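Side-chain contacts in mercuric reductase (Metallosphaera sedula, PDB 4YWO), which probably reduces mercuric ion to elemental mercury with electrons from NADPH, using a bound FAD as cofactor: residues Ile70-Arg75 / Glu226-Ala231; Val341-Phe346 / Leu351-Leu356; Val391-Met396 / Arg445-Ala450. All blocks are in the same frame, centred on the assembly; numbering follows the deposited sequence.

Contact 1: Ile70-Arg75 / Glu226-Ala231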
# COMPACT_ATOMS: atom_id res chain seq x y z
N ILE A 70 9.16 5.63 -14.52
CA ILE A 70 8.12 6.02 -15.50
C ILE A 70 8.71 5.96 -16.92
O ILE A 70 8.04 5.58 -17.84
CB ILE A 70 7.47 7.37 -15.22
CG1 ILE A 70 8.44 8.54 -15.26
CG2 ILE A 70 6.76 7.33 -13.86
CD1 ILE A 70 7.86 9.89 -14.99
N TYR A 71 9.99 6.28 -17.04
CA TYR A 71 10.61 6.14 -18.38
C TYR A 71 10.76 4.71 -18.76
O TYR A 71 10.60 4.38 -20.01
CB TYR A 71 11.98 6.90 -18.50
CG TYR A 71 11.85 8.34 -18.77
CD1 TYR A 71 11.54 9.26 -17.79
CD2 TYR A 71 12.08 8.87 -20.06
CE1 TYR A 71 11.35 10.61 -18.05
CE2 TYR A 71 11.92 10.21 -20.29
CZ TYR A 71 11.57 11.08 -19.38
OH TYR A 71 11.38 12.43 -19.59
N LYS A 72 11.13 3.82 -17.84
CA LYS A 72 11.24 2.40 -18.11
C LYS A 72 9.88 1.89 -18.62
O LYS A 72 9.83 1.16 -19.62
CB LYS A 72 11.72 1.60 -16.89
CG LYS A 72 11.72 0.09 -17.17
CD LYS A 72 12.79 -0.72 -16.57
CE LYS A 72 12.83 -2.24 -16.95
NZ LYS A 72 13.18 -2.38 -18.36
N LYS A 73 8.82 2.25 -17.93
CA LYS A 73 7.48 1.79 -18.38
C LYS A 73 7.17 2.31 -19.74
O LYS A 73 6.60 1.57 -20.58
CB LYS A 73 6.37 1.97 -17.34
CG LYS A 73 5.15 1.12 -17.70
CD LYS A 73 5.48 -0.36 -17.55
CE LYS A 73 4.34 -1.26 -17.88
NZ LYS A 73 4.92 -2.63 -17.87
N ALA A 74 7.43 3.58 -19.95
CA ALA A 74 7.23 4.16 -21.29
C ALA A 74 7.99 3.41 -22.40
O ALA A 74 7.41 3.20 -23.52
CB ALA A 74 7.55 5.63 -21.31
N ARG A 75 9.21 2.95 -22.13
CA ARG A 75 10.00 2.13 -23.12
C ARG A 75 9.38 0.80 -23.30
O ARG A 75 9.30 0.29 -24.42
CB ARG A 75 11.40 1.81 -22.63
CG ARG A 75 12.28 3.00 -22.68
CD ARG A 75 13.73 2.60 -22.57
NE ARG A 75 14.18 2.04 -21.32
CZ ARG A 75 14.33 2.73 -20.20
NH1 ARG A 75 14.02 4.03 -20.14
NH2 ARG A 75 14.75 2.09 -19.13
N GLU A 226 19.75 -8.06 -12.14
CA GLU A 226 20.04 -8.68 -13.44
C GLU A 226 18.99 -8.41 -14.42
O GLU A 226 19.34 -8.17 -15.64
CB GLU A 226 20.33 -10.16 -13.25
CG GLU A 226 21.67 -10.34 -12.52
CD GLU A 226 22.11 -11.80 -12.27
OE1 GLU A 226 21.25 -12.70 -12.41
OE2 GLU A 226 23.31 -12.02 -11.85
N ASN A 227 17.74 -8.26 -14.00
CA ASN A 227 16.64 -7.93 -14.92
C ASN A 227 16.85 -6.53 -15.55
O ASN A 227 16.34 -6.28 -16.63
CB ASN A 227 15.26 -8.02 -14.21
CG ASN A 227 14.79 -9.45 -13.94
OD1 ASN A 227 15.36 -10.44 -14.43
ND2 ASN A 227 13.73 -9.56 -13.10
N ASP A 228 17.60 -5.63 -14.93
CA ASP A 228 17.90 -4.34 -15.55
C ASP A 228 19.30 -4.27 -16.11
O ASP A 228 19.82 -3.21 -16.44
CB ASP A 228 17.74 -3.19 -14.57
CG ASP A 228 16.35 -2.54 -14.68
OD1 ASP A 228 15.79 -2.41 -15.77
OD2 ASP A 228 15.86 -2.14 -13.66
N GLY A 229 19.94 -5.38 -16.25
CA GLY A 229 21.22 -5.40 -16.91
C GLY A 229 22.38 -5.07 -16.03
O GLY A 229 23.47 -4.85 -16.53
N VAL A 230 22.21 -5.05 -14.73
CA VAL A 230 23.31 -4.85 -13.85
C VAL A 230 24.12 -6.14 -13.73
O VAL A 230 23.55 -7.21 -13.54
CB VAL A 230 22.81 -4.43 -12.42
CG1 VAL A 230 23.95 -4.27 -11.44
CG2 VAL A 230 21.99 -3.16 -12.44
N ALA A 231 25.43 -6.02 -13.73
CA ALA A 231 26.38 -7.14 -13.53
C ALA A 231 26.58 -7.20 -12.00
O ALA A 231 27.01 -6.23 -11.37
CB ALA A 231 27.74 -6.82 -14.18

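Contact 2: Val341-Phe346 / Leu351-Leu356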
# COMPACT_ATOMS: atom_id res chain seq x y z
N VAL A 341 9.94 -1.62 13.59
CA VAL A 341 10.32 -0.52 12.68
C VAL A 341 10.57 -1.09 11.27
O VAL A 341 11.47 -1.94 11.03
CB VAL A 341 11.60 0.14 13.17
CG1 VAL A 341 12.08 1.18 12.17
CG2 VAL A 341 11.32 0.88 14.49
N PRO A 342 9.81 -0.61 10.27
CA PRO A 342 10.04 -1.11 8.88
C PRO A 342 11.19 -0.56 8.12
O PRO A 342 11.64 0.56 8.43
CB PRO A 342 8.73 -0.77 8.14
CG PRO A 342 8.30 0.47 8.86
CD PRO A 342 8.76 0.40 10.26
N GLN A 343 11.76 -1.36 7.21
CA GLN A 343 12.73 -0.90 6.25
C GLN A 343 12.35 -1.34 4.84
O GLN A 343 12.07 -2.52 4.59
CB GLN A 343 14.15 -1.43 6.54
CG GLN A 343 15.15 -0.96 5.48
CD GLN A 343 16.50 -1.67 5.55
OE1 GLN A 343 16.79 -2.42 6.50
NE2 GLN A 343 17.34 -1.33 4.63
N VAL A 344 12.56 -0.44 3.89
CA VAL A 344 12.18 -0.68 2.51
C VAL A 344 13.33 -0.25 1.64
O VAL A 344 14.05 0.77 1.87
CB VAL A 344 10.91 0.15 2.06
CG1 VAL A 344 10.61 0.07 0.58
CG2 VAL A 344 9.69 -0.26 2.88
N ILE A 345 13.56 -1.07 0.66
CA ILE A 345 14.44 -0.78 -0.52
C ILE A 345 13.54 -0.44 -1.64
O ILE A 345 12.72 -1.25 -2.12
CB ILE A 345 15.36 -1.99 -0.79
CG1 ILE A 345 16.21 -2.32 0.37
CG2 ILE A 345 16.24 -1.67 -2.01
CD1 ILE A 345 17.04 -3.58 0.26
N PHE A 346 13.63 0.77 -2.18
CA PHE A 346 12.67 1.33 -3.12
C PHE A 346 13.07 1.08 -4.60
O PHE A 346 12.72 1.86 -5.46
CB PHE A 346 12.47 2.81 -2.87
CG PHE A 346 11.70 3.14 -1.62
CD1 PHE A 346 10.28 3.18 -1.67
CD2 PHE A 346 12.29 3.47 -0.43
CE1 PHE A 346 9.53 3.46 -0.52
CE2 PHE A 346 11.51 3.80 0.68
CZ PHE A 346 10.14 3.83 0.59
N LEU A 351 11.55 -4.09 -1.94
CA LEU A 351 11.84 -5.12 -0.91
C LEU A 351 11.47 -4.46 0.37
O LEU A 351 11.88 -3.29 0.63
CB LEU A 351 13.30 -5.54 -0.86
CG LEU A 351 13.84 -6.14 -2.19
CD1 LEU A 351 14.46 -5.04 -2.98
CD2 LEU A 351 14.83 -7.28 -1.92
N ALA A 352 10.76 -5.16 1.26
CA ALA A 352 10.35 -4.52 2.52
C ALA A 352 10.48 -5.52 3.67
O ALA A 352 10.29 -6.73 3.46
CB ALA A 352 8.92 -4.14 2.42
N ARG A 353 10.73 -5.04 4.86
CA ARG A 353 10.82 -5.91 6.01
C ARG A 353 10.42 -5.15 7.28
O ARG A 353 10.50 -3.92 7.37
CB ARG A 353 12.26 -6.37 6.16
CG ARG A 353 13.26 -5.32 6.42
CD ARG A 353 14.69 -5.79 6.59
NE ARG A 353 14.85 -6.54 7.79
CZ ARG A 353 15.97 -7.22 8.06
NH1 ARG A 353 16.99 -7.16 7.19
NH2 ARG A 353 16.04 -7.94 9.15
N VAL A 354 9.88 -5.91 8.22
CA VAL A 354 9.65 -5.37 9.58
C VAL A 354 9.75 -6.54 10.56
O VAL A 354 9.31 -7.64 10.24
CB VAL A 354 8.28 -4.64 9.68
CG1 VAL A 354 7.10 -5.48 9.28
CG2 VAL A 354 8.08 -3.95 11.03
N GLY A 355 10.36 -6.32 11.72
CA GLY A 355 10.38 -7.37 12.77
C GLY A 355 11.56 -8.36 12.45
O GLY A 355 12.55 -8.10 11.74
N LEU A 356 11.39 -9.53 13.06
CA LEU A 356 12.46 -10.52 13.07
C LEU A 356 12.50 -11.34 11.78
O LEU A 356 11.44 -11.70 11.20
CB LEU A 356 12.17 -11.46 14.22
CG LEU A 356 12.09 -10.86 15.61
CD1 LEU A 356 11.87 -12.00 16.60
CD2 LEU A 356 13.36 -10.17 15.92
O HOH W 1 11.89 -4.18 12.73

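Contact 3: Val391-Met396 / Arg445-Ala450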
# COMPACT_ATOMS: atom_id res chain seq x y z
N VAL A 391 5.94 -13.13 -0.09
CA VAL A 391 5.63 -12.57 1.26
C VAL A 391 5.97 -13.67 2.27
O VAL A 391 5.50 -14.82 2.15
CB VAL A 391 4.18 -12.07 1.42
CG1 VAL A 391 4.01 -11.47 2.76
CG2 VAL A 391 3.94 -11.04 0.39
N LYS A 392 6.80 -13.33 3.26
CA LYS A 392 7.19 -14.29 4.32
C LYS A 392 6.72 -13.75 5.65
O LYS A 392 6.92 -12.56 5.96
CB LYS A 392 8.67 -14.45 4.37
CG LYS A 392 9.20 -15.49 5.33
CD LYS A 392 10.71 -15.70 5.03
CE LYS A 392 11.23 -16.88 5.77
NZ LYS A 392 12.68 -17.10 5.44
N MET A 393 6.11 -14.59 6.44
CA MET A 393 5.55 -14.23 7.75
C MET A 393 6.11 -15.14 8.81
O MET A 393 6.23 -16.36 8.55
CB MET A 393 4.02 -14.24 7.71
CG MET A 393 3.28 -13.82 9.02
SD MET A 393 1.52 -13.73 8.82
CE MET A 393 1.39 -12.15 8.00
N VAL A 394 6.53 -14.57 9.92
CA VAL A 394 7.13 -15.31 11.01
C VAL A 394 6.35 -15.10 12.29
O VAL A 394 6.00 -13.96 12.61
CB VAL A 394 8.56 -14.85 11.25
CG1 VAL A 394 9.24 -15.63 12.37
CG2 VAL A 394 9.44 -14.81 10.00
N THR A 395 5.99 -16.19 12.99
CA THR A 395 5.21 -16.02 14.25
C THR A 395 6.02 -16.62 15.38
O THR A 395 6.81 -17.52 15.17
CB THR A 395 3.81 -16.67 14.26
OG1 THR A 395 3.97 -18.13 14.10
CG2 THR A 395 2.93 -16.14 13.11
N MET A 396 5.85 -16.09 16.61
CA MET A 396 6.56 -16.62 17.80
C MET A 396 5.43 -16.70 18.84
O MET A 396 4.76 -15.71 19.12
CB MET A 396 7.67 -15.66 18.17
CG MET A 396 8.03 -15.65 19.67
SD MET A 396 9.00 -17.13 19.80
CE MET A 396 10.53 -16.23 19.42
N ARG A 445 -2.90 -11.36 4.27
CA ARG A 445 -3.90 -12.31 4.75
C ARG A 445 -3.68 -13.67 4.08
O ARG A 445 -3.84 -14.68 4.72
CB ARG A 445 -5.32 -11.73 4.49
CG ARG A 445 -6.47 -12.67 4.87
CD ARG A 445 -7.85 -11.95 4.86
NE ARG A 445 -8.85 -12.89 5.30
CZ ARG A 445 -9.33 -13.86 4.56
NH1 ARG A 445 -8.92 -14.04 3.29
NH2 ARG A 445 -10.21 -14.67 5.12
N LEU A 446 -3.24 -13.70 2.83
CA LEU A 446 -3.01 -14.98 2.18
C LEU A 446 -1.91 -15.73 2.78
O LEU A 446 -1.99 -17.02 2.96
CB LEU A 446 -2.75 -14.77 0.69
CG LEU A 446 -3.90 -14.19 -0.15
CD1 LEU A 446 -3.43 -13.77 -1.51
CD2 LEU A 446 -5.04 -15.24 -0.18
N VAL A 447 -0.83 -15.06 3.16
CA VAL A 447 0.20 -15.80 3.86
C VAL A 447 -0.22 -16.25 5.23
O VAL A 447 0.22 -17.31 5.73
CB VAL A 447 1.57 -15.03 3.87
CG1 VAL A 447 1.57 -13.85 4.79
CG2 VAL A 447 2.76 -15.94 4.16
N ALA A 448 -1.04 -15.47 5.93
CA ALA A 448 -1.64 -15.91 7.22
C ALA A 448 -2.45 -17.23 7.02
O ALA A 448 -2.35 -18.15 7.92
CB ALA A 448 -2.56 -14.79 7.77
N LEU A 449 -3.20 -17.32 5.96
CA LEU A 449 -4.01 -18.51 5.64
C LEU A 449 -3.10 -19.76 5.44
O LEU A 449 -3.50 -20.92 5.68
CB LEU A 449 -4.84 -18.30 4.42
CG LEU A 449 -6.08 -17.44 4.63
CD1 LEU A 449 -6.62 -17.04 3.29
CD2 LEU A 449 -7.16 -18.20 5.39
N ALA A 450 -1.86 -19.50 5.03
CA ALA A 450 -0.88 -20.59 4.78
C ALA A 450 -0.47 -21.30 6.03
O ALA A 450 0.15 -22.40 5.90
CB ALA A 450 0.35 -20.09 4.03

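Contact 1: Ile70-Arg75 / Glu226-Ala231
Lys72 reaches from helix 58-78 to Asp228, which sits in the Schellman motif closing helix 215-227. Within the pyridine nucleotide-disulphide oxidoreductase region, this joins the helix starting at Cys58 of the Cys53-Cys58 disulfide to one ending beside edge strand 231-233 of the four-stranded parallel sheet. The join is slender: these two side chains alone make contacts within 4.5 Å, and only 72 Å² is buried. The methylene CE of Lys72 comes nearest, 3.2 Å from OD1 of Asp228, with CD also close. The charged end is farther off, Lys72 NZ to Asp228 OD1 being a long salt bridge of 3.7 Å. The lysine chain explains this offset: it leaves the helix with CG anti to the backbone N, bends at chi2 and again at chi4 (67°), which leaves CE closer to the oxygen than NZ.

One shell out, the stronger partner of the carboxylate is Arg195, which forms a salt bridge with Asp228 OD2, while Lys72 NZ has a weak, long ion pair with Glu76. Lys72 CA lies 3.5 Å above the guanidinium plane of Arg75, offset toward its rim, and Arg75 NH1 donates to Val82 O. Farther round helix 58-78, Tyr71 and Ala74 pack on Val77 of the second subunit.

Helix 215-227 is closed at Gly229, whose positive phi (84°) suits the C-prime position, with Gly229 N bonded to Glu226 O at 2.9 Å.

Contact 2: Val341-Phe346 / Leu351-Leu356
Arg353 and Gln343 stand side by side as a hydrogen-bonded pair in the antiparallel beta hairpin of strands 343-345 and 350-355, whose short segments run at 171°. From CB, the arginine sets its CG between the backbone N and the carbonyl carbon (chi1 63°). That choice brings CG to 3.6 Å from Gln343 O and 4.0 Å from Gln343 CB. CD then passes Gln343 OE1 at 4.0 Å, and the bend at chi3 turns the guanidinium so that it lies parallel to the glutamine amide (planes 4° apart) without touching it. At the tip, NH1 donates to Asp212 O and the guanidinium makes a cation-pi contact with Trp213, a residue that Gln343 and Ile345 also touch.

Backbone bonds fix the register. Arg353 and Gln343 exchange N-H and C=O, both bonds 2.9 Å long, and Ile345 and Leu351 do likewise. On the same face as Arg353, Leu351 CD1 rests on Ile345 CB at 3.9 Å. The other face is apolar: Val344 CG2 meets Ala352 CB at 4.0 Å in the non-hydrogen-bonded pair, with Ile414 of helix 414-422 against Ala352 and Met436 of the second subunit against Val344.

Just past Ile345, at the end of strand 343-345, Phe346 touches FAD. Within the segment, Val344 CG1 sits 3.6 Å above the centre of the Phe346 ring.

Contact 3: Val391-Met396 / Arg445-Ala450
Lys392 NZ is gripped by salt bridges to Glu214 and Glu216, and weakly by Glu358, on one side of strand 390-396, while on the other Val391 and Met393 meet Val447 of helix 442-449. No hydrogen bond or charge pair crosses this second interface; the evidence is apolar contact over 192 Å² of buried surface. The short axes approach to 8.4 Å and cross at -56°.

Val447 packs against Val391 and Met393, two residues on the same side of the strand. Its CG1 takes Met393 CE at 3.6 Å and Val391 CG1 at 4.0 Å, and its CG2 lies 3.6 Å from the backbone atom Val391 O. Met393 runs straight out from the strand and bends only at its last torsion (chi3 -79°), which brings the methyl beside Val447 CG1. Met393 SD reaches the next helical residue, 4.3 Å from Ala448 CB.

The arrangement is a helix packed across an antiparallel sheet in the dimerisation domain. Strand 390-396 runs between strands 368-374 and 399-407; the latter supplies Ile400 beside Met393 and Ala405 beside Val391, and Ala448 turns to Leu430 and Ile431 of helix 427-431.

In the fold
Contact 1 is a surface contact of one long ion pair, linking helix 58-78 to the end of a helix beside the four-stranded parallel sheet. Contacts 2 and 3 are buried and belong to the five-stranded antiparallel sheet of the dimerisation domain: contact 2 is its edge hairpin, held by paired backbone bonds and burying 402 Å², whereas contact 3 lays a helix on an inner strand mainly through apolar side chains, with no hydrogen bond. Their centres lie about 15 Å apart, and they touch where Leu356 O meets Val394 CG2 at 3.9 Å. Contact 1 lies about 23 and 31 Å from them, centre to centre. Residues of contacts 1 and 2 pack on the second subunit.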